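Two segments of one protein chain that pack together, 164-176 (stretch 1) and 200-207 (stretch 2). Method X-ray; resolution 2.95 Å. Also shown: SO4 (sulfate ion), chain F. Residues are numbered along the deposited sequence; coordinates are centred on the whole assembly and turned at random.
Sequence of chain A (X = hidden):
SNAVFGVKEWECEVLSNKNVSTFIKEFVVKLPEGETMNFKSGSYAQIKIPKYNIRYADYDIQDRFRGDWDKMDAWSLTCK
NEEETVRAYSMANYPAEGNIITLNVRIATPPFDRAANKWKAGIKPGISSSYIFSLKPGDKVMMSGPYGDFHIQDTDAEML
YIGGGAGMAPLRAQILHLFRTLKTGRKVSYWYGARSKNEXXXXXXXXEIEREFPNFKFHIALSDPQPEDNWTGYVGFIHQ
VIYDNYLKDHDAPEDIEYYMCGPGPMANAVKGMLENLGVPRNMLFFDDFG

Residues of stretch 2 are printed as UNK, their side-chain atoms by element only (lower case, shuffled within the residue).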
# COMPACT_ATOMS: atom_id res chain seq x y z
N GLY A 164 3.27 -3.20 4.79
CA GLY A 164 4.20 -2.09 4.93
C GLY A 164 4.08 -1.13 3.76
O GLY A 164 3.87 -1.57 2.63
N GLY A 165 4.21 0.18 4.00
CA GLY A 165 4.18 1.15 2.92
C GLY A 165 2.92 1.05 2.08
O GLY A 165 1.86 0.74 2.61
N ALA A 166 3.04 1.31 0.79
CA ALA A 166 1.89 1.34 -0.10
C ALA A 166 1.30 -0.06 -0.28
O ALA A 166 0.31 -0.24 -0.99
CB ALA A 166 2.27 1.93 -1.45
N GLY A 167 1.90 -1.04 0.38
CA GLY A 167 1.36 -2.38 0.42
C GLY A 167 0.06 -2.46 1.20
O GLY A 167 -0.50 -3.54 1.38
N MSE A 168 -0.41 -1.31 1.67
CA MSE A 168 -1.72 -1.22 2.30
C MSE A 168 -2.82 -1.63 1.33
O MSE A 168 -3.88 -2.11 1.74
CB MSE A 168 -1.97 0.20 2.81
CG MSE A 168 -2.12 0.29 4.32
SE MSE A 168 -3.87 -0.30 4.95
CE MSE A 168 -3.65 0.04 6.85
N ALA A 169 -2.57 -1.44 0.04
CA ALA A 169 -3.63 -1.40 -0.96
C ALA A 169 -4.33 -2.75 -1.08
O ALA A 169 -5.55 -2.85 -0.93
CB ALA A 169 -3.09 -0.96 -2.31
N PRO A 170 -3.54 -3.79 -1.36
CA PRO A 170 -4.10 -5.13 -1.59
C PRO A 170 -4.72 -5.71 -0.33
O PRO A 170 -5.82 -6.26 -0.38
CB PRO A 170 -2.86 -5.94 -2.00
CG PRO A 170 -1.94 -4.94 -2.60
CD PRO A 170 -2.16 -3.67 -1.83
N LEU A 171 -4.01 -5.60 0.79
CA LEU A 171 -4.51 -6.10 2.06
C LEU A 171 -5.86 -5.48 2.41
O LEU A 171 -6.82 -6.19 2.73
CB LEU A 171 -3.50 -5.83 3.18
CG LEU A 171 -2.22 -6.67 3.16
CD1 LEU A 171 -1.97 -7.23 1.77
CD2 LEU A 171 -1.03 -5.85 3.63
N ARG A 172 -5.93 -4.15 2.36
CA ARG A 172 -7.14 -3.43 2.73
C ARG A 172 -8.32 -3.86 1.87
O ARG A 172 -9.45 -3.99 2.36
CB ARG A 172 -6.92 -1.92 2.61
CG ARG A 172 -8.20 -1.11 2.66
CD ARG A 172 -7.91 0.38 2.70
NE ARG A 172 -9.10 1.17 3.02
CZ ARG A 172 -9.88 1.73 2.10
NH1 ARG A 172 -9.61 1.59 0.81
NH2 ARG A 172 -10.95 2.43 2.48
N ALA A 173 -8.07 -4.09 0.58
CA ALA A 173 -9.09 -4.59 -0.33
C ALA A 173 -9.58 -5.97 0.10
O ALA A 173 -10.79 -6.22 0.12
CB ALA A 173 -8.55 -4.63 -1.75
N GLN A 174 -8.65 -6.85 0.44
CA GLN A 174 -8.99 -8.18 0.93
C GLN A 174 -9.70 -8.12 2.29
O GLN A 174 -10.75 -8.76 2.48
CB GLN A 174 -7.76 -9.08 0.99
CG GLN A 174 -7.28 -9.56 -0.37
CD GLN A 174 -6.11 -10.53 -0.27
OE1 GLN A 174 -5.68 -10.87 0.83
NE2 GLN A 174 -5.59 -10.97 -1.41
N ILE A 175 -9.16 -7.34 3.22
CA ILE A 175 -9.76 -7.22 4.55
C ILE A 175 -11.14 -6.58 4.51
O ILE A 175 -12.05 -7.02 5.19
CB ILE A 175 -8.85 -6.50 5.54
CG1 ILE A 175 -7.70 -7.42 5.93
CG2 ILE A 175 -9.62 -6.12 6.79
CD1 ILE A 175 -6.42 -6.71 6.23
N LEU A 176 -11.30 -5.54 3.70
CA LEU A 176 -12.61 -4.95 3.52
C LEU A 176 -13.57 -5.97 2.91
O LEU A 176 -14.74 -6.04 3.28
CB LEU A 176 -12.53 -3.69 2.65
CG LEU A 176 -12.00 -2.52 3.47
CD1 LEU A 176 -11.76 -1.31 2.61
CD2 LEU A 176 -12.98 -2.20 4.56
N UNK A 200 0.71 6.78 9.35
CA UNK A 200 -0.37 5.82 9.37
C UNK A 200 -1.56 6.35 8.60
O UNK A 200 -1.83 7.55 8.62
c UNK A 200 -1.99 4.58 10.82
c UNK A 200 0.26 5.44 13.12
c UNK A 200 0.36 5.07 11.64
c UNK A 200 -0.83 5.57 10.80
N UNK A 201 -2.27 5.47 7.90
CA UNK A 201 -3.53 5.86 7.27
C UNK A 201 -4.50 4.68 7.22
O UNK A 201 -4.08 3.52 7.32
c UNK A 201 -1.13 5.56 5.04
c UNK A 201 -2.51 5.61 4.95
c UNK A 201 -3.31 6.47 5.88
c UNK A 201 -0.39 4.77 4.17
c UNK A 201 -1.04 4.01 3.21
c UNK A 201 -2.40 4.05 3.11
c UNK A 201 -3.14 4.85 3.98
N UNK A 202 -5.78 4.99 7.08
CA UNK A 202 -6.87 4.01 7.07
C UNK A 202 -7.14 3.41 8.44
O UNK A 202 -7.86 2.42 8.53
c UNK A 202 -6.67 3.31 4.62
c UNK A 202 -5.83 2.72 3.69
c UNK A 202 -7.62 4.66 2.86
c UNK A 202 -5.86 3.10 2.36
c UNK A 202 -7.57 4.27 4.18
c UNK A 202 -6.62 2.89 6.07
o UNK A 202 -6.78 4.41 0.63
c UNK A 202 -6.76 4.06 1.95
N UNK A 203 -6.60 4.00 9.50
CA UNK A 203 -6.73 3.39 10.81
C UNK A 203 -8.17 3.24 11.26
O UNK A 203 -8.57 2.17 11.72
o UNK A 203 -5.46 3.60 15.52
c UNK A 203 -5.36 4.11 14.38
c UNK A 203 -6.19 3.51 13.26
o UNK A 203 -4.61 5.09 14.12
c UNK A 203 -5.94 4.12 11.88
N UNK A 204 -8.97 4.29 11.14
CA UNK A 204 -10.32 4.22 11.66
C UNK A 204 -11.15 3.15 10.95
O UNK A 204 -11.90 2.42 11.60
c UNK A 204 -10.99 5.60 11.64
o UNK A 204 -11.64 5.16 14.33
o UNK A 204 -13.82 5.09 13.98
c UNK A 204 -12.65 5.27 13.59
c UNK A 204 -12.45 5.62 12.11
N UNK A 205 -10.99 3.03 9.64
CA UNK A 205 -11.59 1.94 8.86
C UNK A 205 -11.50 0.63 9.62
O UNK A 205 -12.48 -0.10 9.73
o UNK A 205 -10.67 2.77 5.37
o UNK A 205 -11.83 3.85 6.90
c UNK A 205 -11.14 2.88 6.53
c UNK A 205 -10.86 1.76 7.53
N UNK A 206 -10.31 0.34 10.12
CA UNK A 206 -10.05 -0.91 10.84
C UNK A 206 -10.56 -0.91 12.29
O UNK A 206 -11.06 -1.93 12.76
c UNK A 206 -8.01 -1.40 9.39
c UNK A 206 -8.38 -2.47 8.59
c UNK A 206 -8.55 -1.26 10.78
c UNK A 206 -7.02 -1.65 6.80
c UNK A 206 -7.13 -0.46 8.88
c UNK A 206 -6.64 -0.58 7.58
c UNK A 206 -7.90 -2.59 7.30
N UNK A 207 -10.44 0.21 13.01
CA UNK A 207 -11.02 0.31 14.35
C UNK A 207 -12.51 0.01 14.32
O UNK A 207 -13.04 -0.62 15.23
n UNK A 207 -4.95 0.48 16.14
n UNK A 207 -6.56 -1.16 16.10
c UNK A 207 -9.35 2.00 15.30
c UNK A 207 -10.79 1.68 14.98
c UNK A 207 -8.61 0.79 15.84
c UNK A 207 -6.23 0.12 16.06
n UNK A 207 -7.17 1.06 15.94
S SO4 F . -7.90 7.63 8.99
O1 SO4 F . -6.48 7.66 8.65
O2 SO4 F . -8.19 6.43 9.77
O3 SO4 F . -8.25 8.80 9.78
O4 SO4 F . -8.68 7.62 7.75

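Position 200 carries four side-chain carbons, forked at the first, with one arm two carbons long. That is isoleucine. Its CA-to-CB bond points away from stretch 1, and Ile-200 makes no contact there, so the contact sets no demand on its type.

At position 201 one carbon leads to a ring of six carbons with no heteroatom, which lies against Met-168 CB: phenylalanine. The CA-to-CB bond runs sideways, but the ring comes nearer, and CE1 of Phe-201 lies 3.9 Å from CB of Met-168, a selenomethionine. An apolar ring suits this buried place, since it packs on that aliphatic carbon.

Position 202 has one carbon, a six-carbon ring lying under the Arg-172 guanidinium, and a single oxygen on that ring, so it is tyrosine. Guanidinium and ring lie flat together, centres 3.9 Å apart and planes at 13°, a stack that is also a cation-pi contact. Arg-172 CD sits over the same ring, 3.3 Å from CD2 of Tyr-202, while SE of Met-168 approaches the ring edge, 3.8 Å from CD2 of Tyr-202. The aromatic face accepts the flat cation, and the hydroxyl is hydrogen-bonded elsewhere in the structure. Tyr-202 occupies the N-cap position.

Position 203 shows three carbons, the third carrying two oxygens, none touching stretch 1: glutamate. The CA-to-CB bond of Glu-203 points away from stretch 1; its carboxylate serves its own helix, accepting hydrogen bonds from position 207. Position 204 has the same composition and is again glutamate, out of reach of stretch 1; Glu-204 N donates to sulfate O2 at 2.7 Å, using an amide left free at the helix start.

Position 205 has two carbons, the second bearing two oxygens, one of which meets the Arg-172 guanidinium at its edge. This is aspartate. Arg-172 NH2 and NE donate to OD2 of Asp-205 at 2.9 and 3.2 Å, forming a salt bridge; the short acid reaches the cation directly.

Position 206 is one carbon and a plain six-carbon ring beside Met-168 CE and Ile-175 CG2, hence phenylalanine. CE2 of Phe-206 lies 3.1 Å from CE of Met-168, and CE1 of Phe-206 is 4.0 Å from Ile-175 CG2, so a hydrocarbon ring fits these apolar neighbours.

Position 207 runs through three carbons and a nitrogen to a carbon carrying two more nitrogens: arginine. Out of reach of stretch 1, Arg-207 places NE 3.1 Å from OE2 of Glu-203 in a salt bridge.

The contact centres on Arg-172, its guanidinium face on Tyr-202 and edge on Asp-205. Met-168 packs against Phe-201, Tyr-202 and Phe-206. Charge pairing and apolar packing thus join one helix to the loop and start of another.

Stretch 2, residues 200-207: IFYEEDFR
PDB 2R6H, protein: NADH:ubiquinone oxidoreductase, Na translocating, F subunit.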